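Local atomic coordinates of lactaldehyde dehydrogenase (Escherichia coli, PDB entry 2IMP), a protein that oxidises L-lactaldehyde irreversibly to L-lactate with NAD(+), also acts strongly on glycolaldehyde and L-glyceraldehyde, and serves in L-fucose and L-rhamnose degradation. Residues V3-M9 and V34-P39; S70-K74 and I112-E117; K140-G144 and L168-T172; V278-Q283 and A324-I329; G410-Y416 and F432-N438. One frame throughout, in Å; residues are numbered along the deposited sequence.

Interaction 1: residues V3-M9 and V34-P39; sequences VPVQHPM and VISRIP
In the small N-terminal mixed sheet, a short, weakly bonded strand about Val5 and Gln6 runs parallel to strand 34-39; end to end, residues 3-9 and 34-39 lie 24° apart. Gln6 bridges Arg37 in parallel register, CA atoms 4.8 Å apart. Arg37 N donates to Val5 O (2.9 Å) and His7 N donates to Arg37 O (2.9 Å), so Arg37 bonds through both its amide and its carbonyl to the residues flanking Gln6. Ile35 and Ser36 both face Val26 on the other neighbouring strand, a classic beta bulge. A cis peptide precedes Pro4, whose CA-to-CB bond points toward residues 34-39; Pro4 CB lies 4.0 Å from Val34 CG1. Gln6 and Arg37, on one face, both start with chi1 m, and Arg37 NE donates to Gln6 OE1 at 3.1 Å, at the guanidinium edge near its plane; Pro4 CG sits over one guanidinium face, 3.0 Å from Arg37 NH2. Farther on, Met9, chi1 m and chi2 t, brings its CE to 3.6 Å from Pro39 CG. Ser36 OG hydrogen-bonds to Asn183. Two backbone bonds, one side-chain bond and apolar contacts thus join the N-terminal strand to strand 34-39 without a salt bridge between the segments.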
# COMPACT_ATOMS: atom_id res chain seq x y z
N VAL A 3 35.96 -36.34 9.28
CA VAL A 3 37.37 -36.40 8.79
C VAL A 3 38.40 -36.42 9.96
O VAL A 3 39.29 -37.28 10.00
CB VAL A 3 37.68 -35.22 7.84
CG1 VAL A 3 39.10 -35.33 7.30
CG2 VAL A 3 36.66 -35.19 6.71
N PRO A 4 38.31 -35.46 10.90
CA PRO A 4 37.33 -34.37 10.94
C PRO A 4 37.85 -33.19 10.10
O PRO A 4 38.91 -32.63 10.37
CB PRO A 4 37.25 -34.05 12.43
CG PRO A 4 38.64 -34.29 12.89
CD PRO A 4 39.01 -35.58 12.19
N VAL A 5 37.09 -32.83 9.07
CA VAL A 5 37.48 -31.74 8.19
C VAL A 5 37.65 -30.39 8.91
O VAL A 5 36.91 -30.07 9.84
CB VAL A 5 36.45 -31.58 7.04
CG1 VAL A 5 35.08 -31.29 7.61
CG2 VAL A 5 36.88 -30.47 6.10
N GLN A 6 38.66 -29.64 8.49
CA GLN A 6 38.91 -28.32 9.05
C GLN A 6 38.43 -27.24 8.05
O GLN A 6 39.04 -27.03 7.01
CB GLN A 6 40.41 -28.16 9.36
CG GLN A 6 40.93 -29.34 10.20
CD GLN A 6 42.11 -28.96 11.08
OE1 GLN A 6 42.24 -29.47 12.20
NE2 GLN A 6 42.99 -28.10 10.59
N HIS A 7 37.33 -26.59 8.39
CA HIS A 7 36.71 -25.60 7.52
C HIS A 7 37.38 -24.22 7.42
O HIS A 7 37.92 -23.69 8.39
CB HIS A 7 35.25 -25.40 7.92
CG HIS A 7 34.39 -26.61 7.69
ND1 HIS A 7 34.21 -27.17 6.44
CD2 HIS A 7 33.64 -27.35 8.54
CE1 HIS A 7 33.40 -28.21 6.54
NE2 HIS A 7 33.04 -28.34 7.81
N PRO A 8 37.37 -23.64 6.21
CA PRO A 8 37.94 -22.32 5.94
C PRO A 8 36.75 -21.33 5.93
O PRO A 8 35.59 -21.75 5.82
CB PRO A 8 38.52 -22.48 4.55
CG PRO A 8 37.48 -23.34 3.88
CD PRO A 8 37.18 -24.39 4.94
N MET A 9 37.05 -20.05 6.05
CA MET A 9 36.00 -19.05 5.98
C MET A 9 35.77 -18.63 4.52
O MET A 9 36.56 -18.99 3.64
CB MET A 9 36.38 -17.81 6.82
CG MET A 9 36.42 -18.05 8.32
SD MET A 9 36.79 -16.56 9.30
CE MET A 9 37.90 -17.24 10.55
N VAL A 34 33.41 -35.93 17.29
CA VAL A 34 33.82 -34.77 16.53
C VAL A 34 33.65 -34.96 15.00
O VAL A 34 34.36 -35.75 14.38
CB VAL A 34 35.29 -34.39 16.84
CG1 VAL A 34 35.70 -33.16 16.05
CG2 VAL A 34 35.44 -34.14 18.33
N ILE A 35 32.72 -34.22 14.42
CA ILE A 35 32.44 -34.33 13.00
C ILE A 35 33.19 -33.31 12.11
O ILE A 35 33.36 -33.51 10.91
CB ILE A 35 30.93 -34.23 12.76
CG1 ILE A 35 30.41 -32.87 13.22
CG2 ILE A 35 30.22 -35.33 13.54
CD1 ILE A 35 28.90 -32.73 13.17
N SER A 36 33.63 -32.23 12.73
CA SER A 36 34.36 -31.19 12.02
C SER A 36 34.96 -30.15 12.96
O SER A 36 34.69 -30.15 14.15
CB SER A 36 33.45 -30.49 11.01
OG SER A 36 32.44 -29.75 11.67
N ARG A 37 35.79 -29.28 12.39
CA ARG A 37 36.42 -28.22 13.14
C ARG A 37 36.40 -26.87 12.40
O ARG A 37 36.62 -26.81 11.19
CB ARG A 37 37.86 -28.60 13.49
CG ARG A 37 37.98 -29.62 14.63
CD ARG A 37 39.42 -29.74 15.11
NE ARG A 37 40.24 -30.57 14.24
CZ ARG A 37 40.30 -31.90 14.33
NH1 ARG A 37 39.61 -32.54 15.26
NH2 ARG A 37 41.05 -32.59 13.48
N ILE A 38 36.12 -25.80 13.13
CA ILE A 38 36.11 -24.48 12.54
C ILE A 38 37.07 -23.52 13.23
O ILE A 38 37.38 -23.68 14.41
CB ILE A 38 34.70 -23.84 12.57
CG1 ILE A 38 34.20 -23.76 14.01
CG2 ILE A 38 33.75 -24.64 11.69
CD1 ILE A 38 32.95 -22.92 14.18
N PRO A 39 37.57 -22.53 12.49
CA PRO A 39 38.49 -21.59 13.11
C PRO A 39 37.89 -20.81 14.28
O PRO A 39 36.70 -20.45 14.27
CB PRO A 39 38.90 -20.68 11.95
CG PRO A 39 37.80 -20.83 10.96
CD PRO A 39 37.46 -22.28 11.04

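Interaction 2: residues S70-K74 and I112-E117; sequences SWLRK and IDYMAE. With SO4 (sulfate ion), chain C.
Leu72 lays its CB against Ile112 CG2 at 4.0 Å and Ala116 CB at 4.1 Å, between the two helices; its chi1 is m and chi2 t, as in Ile112. Residues 70-74 and 112-116 are both helical, their short axes 8.8 Å apart at closest approach and almost antiparallel at 172°. In register, Leu72 CA faces Ala116 CA at 6.2 Å and Arg73 CA faces Asp113 CA at 5.8 Å. This is an antiparallel helix pair between helices 65-81 and 98-116, and Leu72, Ile112 and Met115 also touch helix 155-168. Arg73, chi1 m with chi2 and chi3 t, stretches across the second helix: Ala116 CB lies over one guanidinium face, 4.2 Å from Arg73 NE. Water 2 donates to Arg73 O (2.7 Å) and Asp113 OD1 (3.0 Å); water 1 accepts from Arg73 NH2 (3.3 Å) and donates to Glu117 OE2 (3.1 Å). A sulfate, probably from the crystallisation liquor, accepts at O3 from Ser70 OG (2.8 Å) and weakly at O2 from Arg73 NH1 (3.4 Å). Asp113 forms a salt bridge with Arg80, Arg73 with Glu117 of the second subunit, and Glu117 with Arg121 and Arg73 of that subunit.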
# COMPACT_ATOMS: atom_id res chain seq x y z
N SER A 70 18.02 -12.97 -10.09
CA SER A 70 18.58 -14.05 -10.90
C SER A 70 19.70 -14.78 -10.13
O SER A 70 19.78 -16.01 -10.14
CB SER A 70 19.11 -13.48 -12.22
OG SER A 70 19.55 -14.52 -13.07
N TRP A 71 20.55 -14.01 -9.47
CA TRP A 71 21.62 -14.59 -8.66
C TRP A 71 21.06 -15.45 -7.52
O TRP A 71 21.56 -16.55 -7.24
CB TRP A 71 22.53 -13.49 -8.09
CG TRP A 71 23.54 -12.98 -9.07
CD1 TRP A 71 23.63 -11.72 -9.59
CD2 TRP A 71 24.59 -13.74 -9.67
NE1 TRP A 71 24.68 -11.65 -10.48
CE2 TRP A 71 25.28 -12.87 -10.55
CE3 TRP A 71 25.02 -15.07 -9.56
CZ2 TRP A 71 26.38 -13.30 -11.30
CZ3 TRP A 71 26.11 -15.49 -10.31
CH2 TRP A 71 26.78 -14.61 -11.17
N LEU A 72 20.02 -14.94 -6.86
CA LEU A 72 19.37 -15.68 -5.78
C LEU A 72 18.77 -17.00 -6.27
O LEU A 72 18.87 -18.02 -5.60
CB LEU A 72 18.28 -14.82 -5.12
CG LEU A 72 18.73 -13.64 -4.25
CD1 LEU A 72 17.50 -12.88 -3.77
CD2 LEU A 72 19.54 -14.15 -3.06
N ARG A 73 18.14 -16.97 -7.44
CA ARG A 73 17.57 -18.19 -8.01
C ARG A 73 18.63 -19.26 -8.32
O ARG A 73 18.36 -20.46 -8.22
CB ARG A 73 16.77 -17.86 -9.28
CG ARG A 73 15.38 -17.35 -8.96
CD ARG A 73 14.74 -16.63 -10.13
NE ARG A 73 13.44 -16.10 -9.72
CZ ARG A 73 12.85 -15.04 -10.25
NH1 ARG A 73 13.43 -14.37 -11.25
NH2 ARG A 73 11.67 -14.64 -9.79
N LYS A 74 19.82 -18.82 -8.70
CA LYS A 74 20.90 -19.76 -8.96
C LYS A 74 21.31 -20.46 -7.66
O LYS A 74 21.65 -21.64 -7.67
CB LYS A 74 22.11 -19.03 -9.56
CG LYS A 74 21.87 -18.54 -10.97
CD LYS A 74 23.06 -17.78 -11.51
CE LYS A 74 22.78 -17.29 -12.92
NZ LYS A 74 23.91 -16.46 -13.43
N ILE A 112 13.99 -18.66 -0.63
CA ILE A 112 14.87 -17.82 -1.45
C ILE A 112 14.19 -17.41 -2.77
O ILE A 112 14.22 -16.25 -3.15
CB ILE A 112 16.21 -18.56 -1.75
CG1 ILE A 112 16.99 -18.75 -0.44
CG2 ILE A 112 17.03 -17.76 -2.77
CD1 ILE A 112 18.33 -19.49 -0.58
N ASP A 113 13.58 -18.38 -3.45
CA ASP A 113 12.85 -18.09 -4.68
C ASP A 113 11.72 -17.07 -4.42
O ASP A 113 11.54 -16.13 -5.19
CB ASP A 113 12.24 -19.37 -5.27
CG ASP A 113 13.26 -20.23 -5.99
OD1 ASP A 113 14.31 -19.70 -6.41
OD2 ASP A 113 13.00 -21.44 -6.16
N TYR A 114 10.97 -17.30 -3.34
CA TYR A 114 9.90 -16.39 -2.96
C TYR A 114 10.43 -14.95 -2.78
O TYR A 114 9.87 -14.00 -3.33
CB TYR A 114 9.23 -16.86 -1.67
CG TYR A 114 8.38 -15.80 -1.00
CD1 TYR A 114 7.12 -15.46 -1.49
CD2 TYR A 114 8.87 -15.09 0.09
CE1 TYR A 114 6.37 -14.42 -0.92
CE2 TYR A 114 8.14 -14.05 0.67
CZ TYR A 114 6.91 -13.72 0.16
OH TYR A 114 6.23 -12.67 0.73
N MET A 115 11.51 -14.81 -2.02
CA MET A 115 12.12 -13.50 -1.81
C MET A 115 12.62 -12.84 -3.11
O MET A 115 12.46 -11.64 -3.31
CB MET A 115 13.26 -13.60 -0.80
CG MET A 115 12.80 -13.67 0.65
SD MET A 115 11.98 -12.14 1.19
CE MET A 115 11.13 -12.69 2.64
N ALA A 116 13.22 -13.64 -3.99
CA ALA A 116 13.71 -13.12 -5.26
C ALA A 116 12.58 -12.46 -6.09
O ALA A 116 12.82 -11.56 -6.90
CB ALA A 116 14.37 -14.24 -6.08
N GLU A 117 11.36 -12.92 -5.86
CA GLU A 117 10.18 -12.40 -6.55
C GLU A 117 9.83 -10.95 -6.18
O GLU A 117 9.00 -10.32 -6.84
CB GLU A 117 8.98 -13.31 -6.29
CG GLU A 117 9.24 -14.77 -6.64
CD GLU A 117 8.08 -15.68 -6.31
OE1 GLU A 117 7.31 -15.38 -5.36
OE2 GLU A 117 7.94 -16.72 -6.98
S SO4 C . 16.33 -15.92 -13.99
O1 SO4 C . 16.28 -16.93 -12.91
O2 SO4 C . 16.06 -14.58 -13.43
O3 SO4 C . 17.66 -15.94 -14.62
O4 SO4 C . 15.31 -16.25 -15.00
O HOH W 1 10.37 -17.42 -8.71
O HOH W 2 15.82 -21.36 -8.47

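Interaction 3: residues K140-G144 and L168-T172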
# COMPACT_ATOMS: atom_id res chain seq x y z
N LYS A 140 13.15 3.89 -2.11
CA LYS A 140 13.58 2.83 -1.21
C LYS A 140 15.02 2.40 -1.57
O LYS A 140 15.25 1.86 -2.64
CB LYS A 140 12.64 1.62 -1.34
CG LYS A 140 11.23 1.87 -0.82
CD LYS A 140 11.25 2.17 0.67
CE LYS A 140 9.85 2.31 1.22
NZ LYS A 140 9.04 1.10 0.95
N ARG A 141 15.96 2.69 -0.68
CA ARG A 141 17.36 2.35 -0.93
C ARG A 141 17.89 1.25 -0.01
O ARG A 141 17.32 0.99 1.04
CB ARG A 141 18.25 3.58 -0.73
CG ARG A 141 17.79 4.86 -1.41
CD ARG A 141 17.81 4.74 -2.92
NE ARG A 141 17.71 6.05 -3.55
CZ ARG A 141 17.48 6.25 -4.85
NH1 ARG A 141 17.32 5.22 -5.67
NH2 ARG A 141 17.41 7.49 -5.33
N ALA A 142 18.98 0.61 -0.43
CA ALA A 142 19.59 -0.42 0.39
C ALA A 142 20.27 0.22 1.63
O ALA A 142 20.56 1.41 1.63
CB ALA A 142 20.63 -1.18 -0.42
N LEU A 143 20.48 -0.57 2.68
CA LEU A 143 21.15 -0.06 3.86
C LEU A 143 22.66 0.04 3.64
O LEU A 143 23.32 0.96 4.10
CB LEU A 143 20.89 -0.97 5.06
CG LEU A 143 19.43 -1.29 5.37
CD1 LEU A 143 19.35 -2.15 6.64
CD2 LEU A 143 18.67 0.03 5.54
N GLY A 144 23.18 -0.94 2.90
CA GLY A 144 24.60 -0.99 2.61
C GLY A 144 25.10 -2.35 3.05
O GLY A 144 24.67 -3.37 2.51
N LEU A 168 18.52 -9.20 -2.27
CA LEU A 168 17.49 -8.74 -3.19
C LEU A 168 17.38 -7.20 -3.24
O LEU A 168 17.31 -6.62 -4.32
CB LEU A 168 16.13 -9.34 -2.80
CG LEU A 168 14.95 -9.20 -3.78
CD1 LEU A 168 14.45 -7.76 -3.81
CD2 LEU A 168 15.39 -9.66 -5.18
N THR A 169 17.39 -6.58 -2.07
CA THR A 169 17.28 -5.13 -1.95
C THR A 169 18.58 -4.32 -2.20
O THR A 169 18.61 -3.10 -2.02
CB THR A 169 16.70 -4.75 -0.56
OG1 THR A 169 17.47 -5.38 0.47
CG2 THR A 169 15.25 -5.22 -0.45
N GLY A 170 19.65 -5.01 -2.59
CA GLY A 170 20.89 -4.31 -2.88
C GLY A 170 21.93 -4.22 -1.78
O GLY A 170 22.92 -3.50 -1.92
N ASN A 171 21.72 -4.91 -0.67
CA ASN A 171 22.69 -4.92 0.42
C ASN A 171 23.69 -6.07 0.25
O ASN A 171 23.42 -7.02 -0.48
CB ASN A 171 22.02 -5.16 1.78
CG ASN A 171 20.92 -4.17 2.10
OD1 ASN A 171 21.21 -3.07 2.59
ND2 ASN A 171 19.68 -4.53 1.82
N THR A 172 24.84 -5.96 0.90
CA THR A 172 25.78 -7.07 0.90
C THR A 172 25.75 -7.65 2.32
O THR A 172 25.25 -6.99 3.23
CB THR A 172 27.22 -6.65 0.52
OG1 THR A 172 27.67 -5.58 1.35
CG2 THR A 172 27.26 -6.23 -0.94
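A Schellman motif ends helix 155-168 at Gly170, and the loop that follows docks on strand 134-149 before strand 172-176 pairs with it in parallel: a beta-alpha-beta crossover of the NAD-binding sheet. Gly170 has phi 95°; an ideal CB there would be jammed against the preceding carbonyl O and would sit only 3.4 Å from Ala142 CB. Ala142 turns its methyl into the helix end, its CB 3.2 Å from Thr169 O and 3.6 Å from Gly170 C. Asn171 does most of the polar work. With chi1 m and chi2 -84°, it swings its amide toward the strand, so that OD1 accepts from Gly144 N at 2.9 Å and, weakly, from Leu143 N at 2.6 Å. Leu143 itself is m, t. Thr169, chi1 p, bonds through OG1 to Pro165 O, and Thr172, also p, to Ala53 O. Gly144, at phi 126° and psi -117°, would likewise have a CB jammed against the preceding carbonyl. The parallel pairing then starts with Thr172 N donating to Gly144 O at 3.1 Å.

Interaction 4: residues V278-Q283 and A324-I329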
# COMPACT_ATOMS: atom_id res chain seq x y z
N VAL A 278 7.09 -31.64 18.37
CA VAL A 278 7.88 -32.73 17.83
C VAL A 278 8.68 -32.34 16.57
O VAL A 278 9.64 -33.02 16.21
CB VAL A 278 6.97 -33.94 17.47
CG1 VAL A 278 6.14 -33.62 16.24
CG2 VAL A 278 7.82 -35.17 17.24
N ILE A 279 8.28 -31.25 15.92
CA ILE A 279 8.97 -30.79 14.73
C ILE A 279 10.35 -30.16 15.00
O ILE A 279 10.59 -28.99 14.67
CB ILE A 279 8.10 -29.78 13.92
CG1 ILE A 279 7.75 -28.57 14.78
CG2 ILE A 279 6.85 -30.47 13.42
CD1 ILE A 279 6.97 -27.50 14.04
N ASN A 280 11.23 -30.97 15.60
CA ASN A 280 12.61 -30.62 15.96
C ASN A 280 12.95 -31.02 17.41
O ASN A 280 13.41 -30.19 18.20
CB ASN A 280 12.87 -29.11 15.77
CG ASN A 280 14.35 -28.80 15.67
OD1 ASN A 280 14.80 -28.20 14.67
ND2 ASN A 280 15.12 -29.16 16.67
N SER A 281 12.71 -32.29 17.74
CA SER A 281 12.98 -32.79 19.08
C SER A 281 12.54 -31.83 20.21
O SER A 281 13.20 -31.73 21.25
CB SER A 281 14.48 -33.10 19.23
OG SER A 281 14.79 -33.53 20.54
N GLY A 282 11.44 -31.13 19.98
CA GLY A 282 10.96 -30.18 20.97
C GLY A 282 12.03 -29.15 21.22
O GLY A 282 12.46 -28.96 22.36
N GLN A 283 12.47 -28.48 20.16
CA GLN A 283 13.51 -27.47 20.25
C GLN A 283 13.19 -26.16 19.49
O GLN A 283 14.01 -25.24 19.44
CB GLN A 283 14.83 -28.04 19.74
CG GLN A 283 15.29 -29.29 20.47
CD GLN A 283 16.51 -29.93 19.84
OE1 GLN A 283 16.47 -30.37 18.69
NE2 GLN A 283 17.60 -29.98 20.59
N ALA A 324 10.44 -39.64 16.49
CA ALA A 324 9.91 -38.29 16.46
C ALA A 324 10.81 -37.25 17.16
O ALA A 324 10.56 -36.05 17.08
CB ALA A 324 8.52 -38.28 17.09
N MET A 325 11.85 -37.73 17.82
CA MET A 325 12.74 -36.84 18.55
C MET A 325 14.23 -37.22 18.54
O MET A 325 14.59 -38.39 18.67
CB MET A 325 12.26 -36.73 19.99
CG MET A 325 13.13 -35.89 20.89
SD MET A 325 12.36 -35.74 22.50
CE MET A 325 10.90 -34.78 22.03
N GLY A 326 15.09 -36.22 18.38
CA GLY A 326 16.52 -36.44 18.39
C GLY A 326 17.10 -35.94 19.70
O GLY A 326 16.36 -35.68 20.65
N PRO A 327 18.42 -35.81 19.80
CA PRO A 327 19.03 -35.34 21.04
C PRO A 327 19.04 -33.80 21.14
O PRO A 327 18.81 -33.10 20.14
CB PRO A 327 20.44 -35.88 20.95
CG PRO A 327 20.73 -35.69 19.48
CD PRO A 327 19.46 -36.19 18.82
N LEU A 328 19.26 -33.28 22.34
CA LEU A 328 19.37 -31.84 22.51
C LEU A 328 20.70 -31.35 21.91
O LEU A 328 21.64 -32.14 21.77
CB LEU A 328 19.29 -31.48 24.00
CG LEU A 328 17.98 -31.83 24.71
CD1 LEU A 328 18.01 -31.25 26.12
CD2 LEU A 328 16.80 -31.26 23.94
N ILE A 329 20.79 -30.07 21.57
CA ILE A 329 21.99 -29.53 20.94
C ILE A 329 23.33 -29.80 21.66
O ILE A 329 24.30 -30.24 21.04
CB ILE A 329 21.85 -28.00 20.66
CG1 ILE A 329 22.96 -27.53 19.72
CG2 ILE A 329 21.91 -27.23 21.97
CD1 ILE A 329 22.96 -28.24 18.37
O HOH W 3 19.56 -30.64 18.94
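This is a buried loop-to-loop contact: residues 278-283, in the loop between helix 266-274 and strand 290-294, lie against residues 324-329, which lead into helix 331-346. Neither segment has regular helix or strand structure. The first bends sharply, with Ile279 at the centre of an inverse gamma turn and Asn280, Ser281 and Gly282 all at positive phi, and so brings Ser281 CA to 4.1 Å from Met325 CA. Ser281, chi1 t, donates from OG to Gly326 O at 2.7 Å, and Ser281 OG also lies close, 2.9 Å, to Met325 CG. Asn280 and Ser281 are poorly ordered, so these details carry less certainty than the rest. Gln283 reaches further along the second loop. With chi1 m and chi2 t, Gln283 sets NE2 3.2 Å from Leu328 CA and 3.7 Å from Leu328 CD2. Water 3 bridges the two loops, accepting from Gln283 NE2 at 2.6 Å and donating to Pro327 O at 2.8 Å. The first loop runs just before Cys285, the probable catalytic cysteine, and helix 331-346 carries the NAD-binding Arg336. The side chain of Ile329 is about 5 Å from the bound NADH, and that of Gln283 about 9 Å from lactate. The polar links, one direct bond and one water bridge, depend on the main-chain path of residues 324-329, as both end on its carbonyls.

Interaction 5: residues G410-Y416 and F432-N438; sequences GLTSSIY and FGETYIN. With SO4 (sulfate ion), chain B.
Gly410 opens the contact: Gly410 O accepts from Gly433 N at 2.9 Å. Leu411, at phi -88° and psi -61°, breaks the extended run; its CA-to-CB bond points away from residues 432-438, and the Leu411 side chain is about 5 Å from the bound lactate and touches lactate-binding Glu251. Thr412, chi1 m, donates from OG1 to Glu434 OE1 (2.9 Å), and Thr412 CG2 meets the Tyr436 ring edge, 3.4 Å from Tyr436 CE1. Thr412 N also donates to O2 of a sulfate (2.9 Å), probably from the crystallisation liquor and crowded in its modelled place. Strands 412-416 and 434-437 run parallel, axes 4.3 Å apart and crossing at -23°, within the beta-alpha-beta unit in which helix 420-429 connects them. Ser413 pairs with Thr435: Ser413 O accepts from Tyr436 N (2.7 Å), Ser413 N gives a weak bond to Glu434 O (2.8 Å), and Ser413 OG, chi1 p, donates to Glu434 O and accepts from Thr435 OG1, both 2.8 Å. Ser413 CB makes a CH-pi contact over the Phe432 ring, 4.0 Å from its centroid. Ser414 pairs with Tyr436, CA atoms 4.4 Å apart. Ile415 N donates to Tyr436 O (3.0 Å), and Ile415 O accepts from Asn438 N (3.1 Å). Tyr416 CA lies 3.2 Å from Asn438 OD1, while Asn438 ND2 hydrogen-bonds to Thr417 O. Residues 434-437 also pair in parallel with a strand of the third subunit, and Glu434 OE2 hydrogen-bonds to lactate-binding His449.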
# COMPACT_ATOMS: atom_id res chain seq x y z
N GLY A 410 6.60 -12.38 23.50
CA GLY A 410 5.35 -12.25 22.78
C GLY A 410 5.48 -12.52 21.30
O GLY A 410 5.04 -11.72 20.47
N LEU A 411 6.10 -13.64 20.96
CA LEU A 411 6.28 -14.01 19.57
C LEU A 411 5.10 -14.82 18.98
O LEU A 411 4.45 -14.37 18.03
CB LEU A 411 7.58 -14.81 19.42
CG LEU A 411 7.96 -15.28 18.01
CD1 LEU A 411 8.02 -14.10 17.05
CD2 LEU A 411 9.30 -16.00 18.07
N THR A 412 4.81 -15.99 19.56
CA THR A 412 3.75 -16.86 19.06
C THR A 412 2.71 -17.32 20.12
O THR A 412 3.05 -17.54 21.28
CB THR A 412 4.35 -18.13 18.42
OG1 THR A 412 5.32 -17.76 17.42
CG2 THR A 412 3.27 -18.97 17.77
N SER A 413 1.47 -17.47 19.68
CA SER A 413 0.37 -17.93 20.52
C SER A 413 -0.65 -18.79 19.74
O SER A 413 -0.65 -18.80 18.51
CB SER A 413 -0.36 -16.74 21.15
OG SER A 413 -1.04 -15.98 20.17
N SER A 414 -1.52 -19.50 20.47
CA SER A 414 -2.53 -20.32 19.83
C SER A 414 -3.76 -20.64 20.70
O SER A 414 -3.67 -20.70 21.93
CB SER A 414 -1.91 -21.64 19.35
OG SER A 414 -1.56 -22.48 20.43
N ILE A 415 -4.89 -20.85 20.05
CA ILE A 415 -6.12 -21.19 20.75
C ILE A 415 -7.03 -22.15 19.95
O ILE A 415 -7.07 -22.10 18.72
CB ILE A 415 -6.93 -19.92 21.11
CG1 ILE A 415 -8.13 -20.30 21.98
CG2 ILE A 415 -7.36 -19.19 19.86
CD1 ILE A 415 -8.91 -19.12 22.52
N TYR A 416 -7.72 -23.02 20.68
CA TYR A 416 -8.63 -23.99 20.07
C TYR A 416 -10.06 -23.87 20.59
O TYR A 416 -10.33 -24.10 21.77
CB TYR A 416 -8.10 -25.40 20.31
CG TYR A 416 -6.68 -25.56 19.84
CD1 TYR A 416 -5.62 -25.08 20.61
CD2 TYR A 416 -6.39 -26.13 18.60
CE1 TYR A 416 -4.31 -25.15 20.16
CE2 TYR A 416 -5.08 -26.20 18.14
CZ TYR A 416 -4.04 -25.71 18.92
OH TYR A 416 -2.74 -25.76 18.47
N PHE A 432 0.55 -10.95 21.18
CA PHE A 432 1.61 -11.66 20.49
C PHE A 432 1.74 -11.30 18.99
O PHE A 432 0.78 -10.86 18.37
CB PHE A 432 1.40 -13.18 20.62
CG PHE A 432 1.51 -13.69 22.03
CD1 PHE A 432 0.53 -13.41 22.97
CD2 PHE A 432 2.65 -14.39 22.44
CE1 PHE A 432 0.66 -13.83 24.29
CE2 PHE A 432 2.79 -14.82 23.76
CZ PHE A 432 1.80 -14.53 24.68
N GLY A 433 2.94 -11.48 18.44
CA GLY A 433 3.15 -11.17 17.03
C GLY A 433 2.42 -12.16 16.14
O GLY A 433 2.21 -11.89 14.95
N GLU A 434 2.05 -13.30 16.71
CA GLU A 434 1.34 -14.34 15.97
C GLU A 434 0.32 -15.12 16.82
O GLU A 434 0.57 -15.44 17.99
CB GLU A 434 2.33 -15.35 15.38
CG GLU A 434 3.39 -14.77 14.47
CD GLU A 434 4.38 -15.83 14.00
OE1 GLU A 434 4.66 -16.76 14.78
OE2 GLU A 434 4.88 -15.71 12.86
N THR A 435 -0.82 -15.41 16.22
CA THR A 435 -1.86 -16.19 16.87
C THR A 435 -2.45 -17.26 15.95
O THR A 435 -3.08 -16.95 14.94
CB THR A 435 -3.03 -15.30 17.38
OG1 THR A 435 -2.55 -14.38 18.36
CG2 THR A 435 -4.11 -16.17 18.01
N TYR A 436 -2.22 -18.52 16.29
CA TYR A 436 -2.74 -19.63 15.50
C TYR A 436 -4.07 -20.17 16.03
O TYR A 436 -4.19 -20.51 17.20
CB TYR A 436 -1.73 -20.77 15.44
CG TYR A 436 -0.46 -20.41 14.73
CD1 TYR A 436 0.59 -19.78 15.40
CD2 TYR A 436 -0.30 -20.67 13.37
CE1 TYR A 436 1.76 -19.43 14.75
CE2 TYR A 436 0.87 -20.31 12.70
CZ TYR A 436 1.89 -19.69 13.39
OH TYR A 436 3.05 -19.34 12.74
N ILE A 437 -5.06 -20.23 15.15
CA ILE A 437 -6.37 -20.73 15.52
C ILE A 437 -6.72 -22.11 14.90
O ILE A 437 -6.78 -22.25 13.67
CB ILE A 437 -7.46 -19.71 15.14
CG1 ILE A 437 -7.15 -18.37 15.82
CG2 ILE A 437 -8.83 -20.22 15.58
CD1 ILE A 437 -8.15 -17.28 15.52
N ASN A 438 -6.95 -23.09 15.77
CA ASN A 438 -7.29 -24.44 15.36
C ASN A 438 -6.35 -25.10 14.32
O ASN A 438 -6.79 -25.68 13.33
CB ASN A 438 -8.73 -24.50 14.86
CG ASN A 438 -9.74 -24.20 15.96
OD1 ASN A 438 -9.55 -24.59 17.11
ND2 ASN A 438 -10.82 -23.52 15.60
S SO4 B . 6.23 -16.37 22.82
O1 SO4 B . 7.28 -16.33 23.85
O2 SO4 B . 6.82 -16.81 21.54
O3 SO4 B . 5.15 -17.27 23.23
O4 SO4 B . 5.66 -15.03 22.71

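In the fold
The five contacts follow one another along the chain, each closing before the next opens. Interactions 2 and 3 are the pair that touch: Leu168, at the end of helix 155-168, packs with Leu168 CG 3.5 Å from Met115 O and Leu168 CB 3.9 Å from Leu72 CD1. Interactions 4 and 5, centres 21 Å apart and nearest atoms about 9 Å apart, both lie near the bound lactate. Interaction 4 also borders the cofactor, and interaction 1, whose nearest atoms are likewise about 9 Å from those of interaction 4, keeps the side chain of Ile38 about 9 Å from NADH. Interactions 2, 3 and 5 also reach neighbouring subunits of the homotetramer.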